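Local coordinates for MmeI (Methylophilus methylotrophus, PDB 5HR4), which acts as a Type IIL restriction-modification enzyme that binds DNA and probably methylates adenine in it with S-adenosyl-L-methionine as donor, at residues A[162-174]-A[294-306]. Sequence-based numbering, arbitrary orientation.
With SFG (sinefungin), chain H.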
loop_
_atom_site.group_PDB
_atom_site.type_symbol
_atom_site.label_atom_id
_atom_site.label_comp_id
_atom_site.label_asym_id
_atom_site.label_seq_id
_atom_site.Cartn_x
_atom_site.Cartn_y
_atom_site.Cartn_z
ATOM N N ASN A 162 12.322 -20.654 -9.305
ATOM C CA ASN A 162 11.451 -19.549 -9.678
ATOM C C ASN A 162 10.452 -19.315 -8.553
ATOM O O ASN A 162 10.615 -19.859 -7.457
ATOM C CB ASN A 162 10.739 -19.844 -11.006
ATOM C CG ASN A 162 10.069 -21.220 -11.023
ATOM O OD1 ASN A 162 9.485 -21.663 -10.027
ATOM N ND2 ASN A 162 10.172 -21.910 -12.155
ATOM N N ILE A 163 9.400 -18.541 -8.811
ATOM C CA ILE A 163 8.359 -18.382 -7.801
ATOM C C ILE A 163 7.705 -19.714 -7.435
ATOM O O ILE A 163 7.311 -19.918 -6.281
ATOM C CB ILE A 163 7.309 -17.369 -8.279
ATOM C CG1 ILE A 163 7.995 -16.078 -8.695
ATOM C CG2 ILE A 163 6.304 -17.110 -7.163
ATOM C CD1 ILE A 163 8.750 -15.473 -7.562
ATOM N N LYS A 164 7.572 -20.643 -8.386
ATOM C CA LYS A 164 6.862 -21.879 -8.065
ATOM C C LYS A 164 7.619 -22.704 -7.028
ATOM O O LYS A 164 7.013 -23.511 -6.316
ATOM C CB LYS A 164 6.597 -22.710 -9.323
ATOM N N ALA A 165 8.928 -22.483 -6.894
ATOM C CA ALA A 165 9.703 -23.222 -5.904
ATOM C C ALA A 165 9.445 -22.694 -4.504
ATOM O O ALA A 165 9.285 -23.478 -3.561
ATOM C CB ALA A 165 11.189 -23.148 -6.229
ATOM N N ALA A 166 9.407 -21.373 -4.337
ATOM C CA ALA A 166 9.079 -20.847 -3.016
ATOM C C ALA A 166 7.690 -21.298 -2.587
ATOM O O ALA A 166 7.494 -21.726 -1.445
ATOM C CB ALA A 166 9.181 -19.325 -2.998
ATOM N N GLU A 167 6.716 -21.242 -3.498
ATOM C CA GLU A 167 5.363 -21.648 -3.133
ATOM C C GLU A 167 5.322 -23.113 -2.702
ATOM O O GLU A 167 4.600 -23.465 -1.764
ATOM C CB GLU A 167 4.405 -21.374 -4.299
ATOM C CG GLU A 167 4.103 -19.875 -4.519
ATOM C CD GLU A 167 3.336 -19.590 -5.816
ATOM O OE1 GLU A 167 3.022 -20.562 -6.539
ATOM O OE2 GLU A 167 3.049 -18.398 -6.112
ATOM N N ARG A 168 6.103 -23.977 -3.360
ATOM C CA ARG A 168 6.165 -25.383 -2.956
ATOM C C ARG A 168 6.809 -25.535 -1.583
ATOM O O ARG A 168 6.348 -26.330 -0.752
ATOM C CB ARG A 168 6.928 -26.202 -4.002
ATOM C CG ARG A 168 6.010 -26.965 -4.978
ATOM C CD ARG A 168 6.773 -27.799 -6.023
ATOM N NE ARG A 168 7.123 -27.013 -7.208
ATOM C CZ ARG A 168 8.366 -26.827 -7.643
ATOM N NH1 ARG A 168 9.386 -27.387 -6.999
ATOM N NH2 ARG A 168 8.585 -26.084 -8.722
ATOM N N MET A 169 7.877 -24.775 -1.328
ATOM C CA MET A 169 8.500 -24.774 -0.012
ATOM C C MET A 169 7.526 -24.299 1.058
ATOM O O MET A 169 7.494 -24.848 2.168
ATOM C CB MET A 169 9.754 -23.901 -0.040
ATOM C CG MET A 169 10.303 -23.545 1.320
ATOM S SD MET A 169 12.069 -23.170 1.276
ATOM C CE MET A 169 12.683 -24.722 1.929
ATOM N N GLY A 170 6.716 -23.291 0.737
ATOM C CA GLY A 170 5.656 -22.882 1.643
ATOM C C GLY A 170 4.693 -24.005 1.983
ATOM O O GLY A 170 4.266 -24.134 3.133
ATOM N N LYS A 171 4.336 -24.838 0.995
ATOM C CA LYS A 171 3.393 -25.921 1.293
ATOM C C LYS A 171 4.034 -26.971 2.203
ATOM O O LYS A 171 3.358 -27.570 3.049
ATOM C CB LYS A 171 2.858 -26.557 0.002
ATOM N N LEU A 172 5.338 -27.192 2.058
ATOM C CA LEU A 172 6.056 -28.057 2.991
ATOM C C LEU A 172 5.903 -27.547 4.413
ATOM O O LEU A 172 5.590 -28.314 5.334
ATOM C CB LEU A 172 7.531 -28.122 2.605
ATOM C CG LEU A 172 8.387 -28.971 3.536
ATOM C CD1 LEU A 172 7.947 -30.403 3.404
ATOM C CD2 LEU A 172 9.890 -28.784 3.215
ATOM N N HIS A 173 6.109 -26.242 4.600
ATOM C CA HIS A 173 5.904 -25.603 5.893
ATOM C C HIS A 173 4.518 -25.908 6.452
ATOM O O HIS A 173 4.387 -26.454 7.549
ATOM C CB HIS A 173 6.134 -24.103 5.733
ATOM C CG HIS A 173 5.629 -23.268 6.866
ATOM N ND1 HIS A 173 4.285 -23.100 7.128
ATOM C CD2 HIS A 173 6.289 -22.498 7.763
ATOM C CE1 HIS A 173 4.143 -22.281 8.155
ATOM N NE2 HIS A 173 5.344 -21.901 8.557
ATOM N N ASP A 174 3.466 -25.571 5.706
ATOM C CA ASP A 174 2.111 -25.817 6.197
ATOM C C ASP A 174 1.822 -27.308 6.352
ATOM O O ASP A 174 1.025 -27.696 7.220
ATOM C CB ASP A 174 1.076 -25.168 5.268
ATOM C CG ASP A 174 1.113 -23.639 5.312
ATOM O OD1 ASP A 174 1.576 -23.055 6.331
ATOM O OD2 ASP A 174 0.668 -23.018 4.317
ATOM N N ILE A 294 11.996 -14.361 -4.544
ATOM C CA ILE A 294 11.892 -15.641 -3.850
ATOM C C ILE A 294 11.539 -15.428 -2.382
ATOM O O ILE A 294 10.593 -16.028 -1.863
ATOM C CB ILE A 294 13.185 -16.455 -3.990
ATOM C CG1 ILE A 294 13.504 -16.673 -5.460
ATOM C CG2 ILE A 294 13.016 -17.781 -3.257
ATOM C CD1 ILE A 294 12.384 -17.246 -6.228
ATOM N N PHE A 295 12.293 -14.570 -1.691
ATOM C CA PHE A 295 12.054 -14.383 -0.263
ATOM C C PHE A 295 10.648 -13.874 0.001
ATOM O O PHE A 295 10.022 -14.255 0.996
ATOM C CB PHE A 295 13.092 -13.431 0.326
ATOM C CG PHE A 295 14.498 -13.948 0.245
ATOM C CD1 PHE A 295 14.914 -14.991 1.060
ATOM C CD2 PHE A 295 15.406 -13.388 -0.642
ATOM C CE1 PHE A 295 16.210 -15.462 0.989
ATOM C CE2 PHE A 295 16.703 -13.859 -0.726
ATOM C CZ PHE A 295 17.110 -14.892 0.084
ATOM N N GLY A 296 10.113 -13.059 -0.899
ATOM C CA GLY A 296 8.797 -12.487 -0.709
ATOM C C GLY A 296 7.685 -13.463 -1.004
ATOM O O GLY A 296 6.673 -13.495 -0.296
ATOM N N SER A 297 7.866 -14.280 -2.045
ATOM C CA SER A 297 6.848 -15.264 -2.395
ATOM C C SER A 297 6.724 -16.322 -1.322
ATOM O O SER A 297 5.616 -16.787 -1.027
ATOM C CB SER A 297 7.185 -15.909 -3.729
ATOM O OG SER A 297 7.130 -14.940 -4.754
ATOM N N LEU A 298 7.857 -16.738 -0.754
ATOM C CA LEU A 298 7.853 -17.697 0.346
ATOM C C LEU A 298 7.107 -17.143 1.553
ATOM O O LEU A 298 6.160 -17.758 2.067
ATOM C CB LEU A 298 9.289 -18.030 0.723
ATOM C CG LEU A 298 9.401 -18.899 1.961
ATOM C CD1 LEU A 298 8.723 -20.220 1.705
ATOM C CD2 LEU A 298 10.877 -19.079 2.297
ATOM N N PHE A 299 7.546 -15.973 2.018
ATOM C CA PHE A 299 6.850 -15.224 3.056
ATOM C C PHE A 299 5.345 -15.182 2.801
ATOM O O PHE A 299 4.544 -15.451 3.698
ATOM C CB PHE A 299 7.481 -13.826 3.107
ATOM C CG PHE A 299 6.660 -12.779 3.795
ATOM C CD1 PHE A 299 5.943 -13.056 4.945
ATOM C CD2 PHE A 299 6.655 -11.478 3.302
ATOM C CE1 PHE A 299 5.188 -12.070 5.574
ATOM C CE2 PHE A 299 5.908 -10.485 3.929
ATOM C CZ PHE A 299 5.177 -10.784 5.076
ATOM N N GLN A 300 4.939 -14.885 1.564
ATOM C CA GLN A 300 3.518 -14.700 1.287
ATOM C C GLN A 300 2.751 -16.018 1.239
ATOM O O GLN A 300 1.568 -16.049 1.581
ATOM C CB GLN A 300 3.341 -13.937 -0.018
ATOM C CG GLN A 300 3.591 -12.438 0.094
ATOM C CD GLN A 300 3.178 -11.703 -1.176
ATOM O OE1 GLN A 300 3.608 -10.574 -1.457
ATOM N NE2 GLN A 300 2.349 -12.358 -1.962
ATOM N N SER A 301 3.401 -17.116 0.863
ATOM C CA SER A 301 2.704 -18.357 0.556
ATOM C C SER A 301 2.256 -19.133 1.780
ATOM O O SER A 301 1.593 -20.171 1.631
ATOM C CB SER A 301 3.604 -19.271 -0.264
ATOM O OG SER A 301 4.477 -19.949 0.621
ATOM N N ILE A 302 2.640 -18.712 2.975
ATOM C CA ILE A 302 2.223 -19.409 4.175
ATOM C C ILE A 302 1.075 -18.680 4.866
ATOM O O ILE A 302 0.799 -18.943 6.032
ATOM C CB ILE A 302 3.394 -19.636 5.147
ATOM C CG1 ILE A 302 3.932 -18.305 5.690
ATOM C CG2 ILE A 302 4.508 -20.454 4.504
ATOM C CD1 ILE A 302 4.039 -18.251 7.239
ATOM N N MET A 303 0.386 -17.777 4.172
ATOM C CA MET A 303 -0.579 -16.930 4.861
ATOM C C MET A 303 -1.979 -17.049 4.270
ATOM O O MET A 303 -2.147 -17.149 3.053
ATOM C CB MET A 303 -0.084 -15.490 4.865
ATOM C CG MET A 303 1.260 -15.412 5.603
ATOM S SD MET A 303 1.674 -13.864 6.425
ATOM C CE MET A 303 0.130 -12.991 6.302
ATOM N N ASP A 304 -2.980 -17.083 5.152
ATOM C CA ASP A 304 -4.367 -17.046 4.711
ATOM C C ASP A 304 -4.651 -15.710 4.034
ATOM O O ASP A 304 -4.019 -14.689 4.325
ATOM C CB ASP A 304 -5.328 -17.271 5.896
ATOM N N ALA A 305 -5.610 -15.720 3.110
ATOM C CA ALA A 305 -5.942 -14.499 2.385
ATOM C C ALA A 305 -6.336 -13.387 3.349
ATOM O O ALA A 305 -5.884 -12.240 3.210
ATOM C CB ALA A 305 -7.068 -14.772 1.386
ATOM N N LYS A 306 -7.165 -13.715 4.349
ATOM C CA LYS A 306 -7.591 -12.720 5.326
ATOM C C LYS A 306 -6.406 -12.204 6.139
ATOM O O LYS A 306 -6.294 -10.998 6.402
ATOM C CB LYS A 306 -8.666 -13.322 6.238
HETATM N N SFG H . 8.825 -4.781 2.958
HETATM C CA SFG H . 8.588 -6.183 3.229
HETATM C C SFG H . 9.130 -6.964 2.047
HETATM O O SFG H . 9.639 -6.333 1.095
HETATM O OXT SFG H . 9.085 -8.217 2.013
HETATM C CB SFG H . 7.095 -6.445 3.392
HETATM C CG SFG H . 6.570 -5.513 4.473
HETATM C CD SFG H . 5.062 -5.611 4.412
HETATM N NE SFG H . 4.628 -4.738 3.340
HETATM C "C5'" SFG H . 4.409 -5.222 5.748
HETATM C "C4'" SFG H . 4.933 -6.032 6.982
HETATM O "O4'" SFG H . 4.600 -5.401 8.073
HETATM C "C3'" SFG H . 4.283 -7.417 7.147
HETATM O "O3'" SFG H . 5.250 -8.345 6.951
HETATM C "C2'" SFG H . 3.710 -7.459 8.594
HETATM O "O2'" SFG H . 3.995 -8.759 9.265
HETATM C "C1'" SFG H . 4.352 -6.518 9.209
HETATM N N9 SFG H . 3.578 -5.849 10.208
HETATM C C8 SFG H . 2.286 -5.535 10.179
HETATM N N7 SFG H . 1.990 -4.872 11.299
HETATM C C5 SFG H . 3.110 -4.772 12.015
HETATM C C6 SFG H . 3.347 -4.198 13.241
HETATM N N6 SFG H . 2.496 -3.500 14.172
HETATM N N1 SFG H . 4.561 -4.217 13.778
HETATM C C2 SFG H . 5.571 -4.811 13.099
HETATM N N3 SFG H . 5.336 -5.383 11.889
HETATM C C4 SFG H . 4.098 -5.363 11.344
#
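Ala166 packs against the backbone and side chains of Ile294, Ser297 and Leu298, its CB 3.9 Å from Leu298 CB. The helix 163-174 and the last turns of 294-301 run in roughly the same direction here, with axes 8.0 Å apart and crossing at -34°. Small residues permit this closeness. Gly170 presents no side chain, and its CA lies 3.3 Å from Ser301 OG. That hydroxyl turns back to its own helix and hydrogen-bonds Leu298 O, which also accepts from Ser301 N. Beside Ala166, Ile163 lays CG2 and CD1 against Ser297, whose OG bonds Ala293 O. Met169 CG meets Leu298 CD1 at 3.7 Å.

At the far end, Ile302 CG2 sits over one face of the His173 ring, 3.9 Å from its centroid, a CH-pi contact. CG of His173 stands anti to the backbone N (chi1 165°), which places the ring under Ile302 CG2. In the ring plane, ND1 donates to Asp174 OD1 at 2.8 Å, while NE2 makes a weak bond to Glu187. With an alanine here instead of His173, Ile302 CG2 would probably lose the ring face it rests on, and Asp174 OD1 the N-H that now reaches it. Further out, Phe417 of helix 416-440 touches both His173 and Ile302. On the same helix as Leu298, Phe299 brings CZ to 3.1 Å from O3' of sinefungin.

No hydrogen bond joins the two segments; the hydroxyls of Ser297 and Ser301 and ND1 of His173 bond elsewhere. Close apolar fit must therefore hold this N-terminal helix against the one carrying Phe299 of the sinefungin pocket.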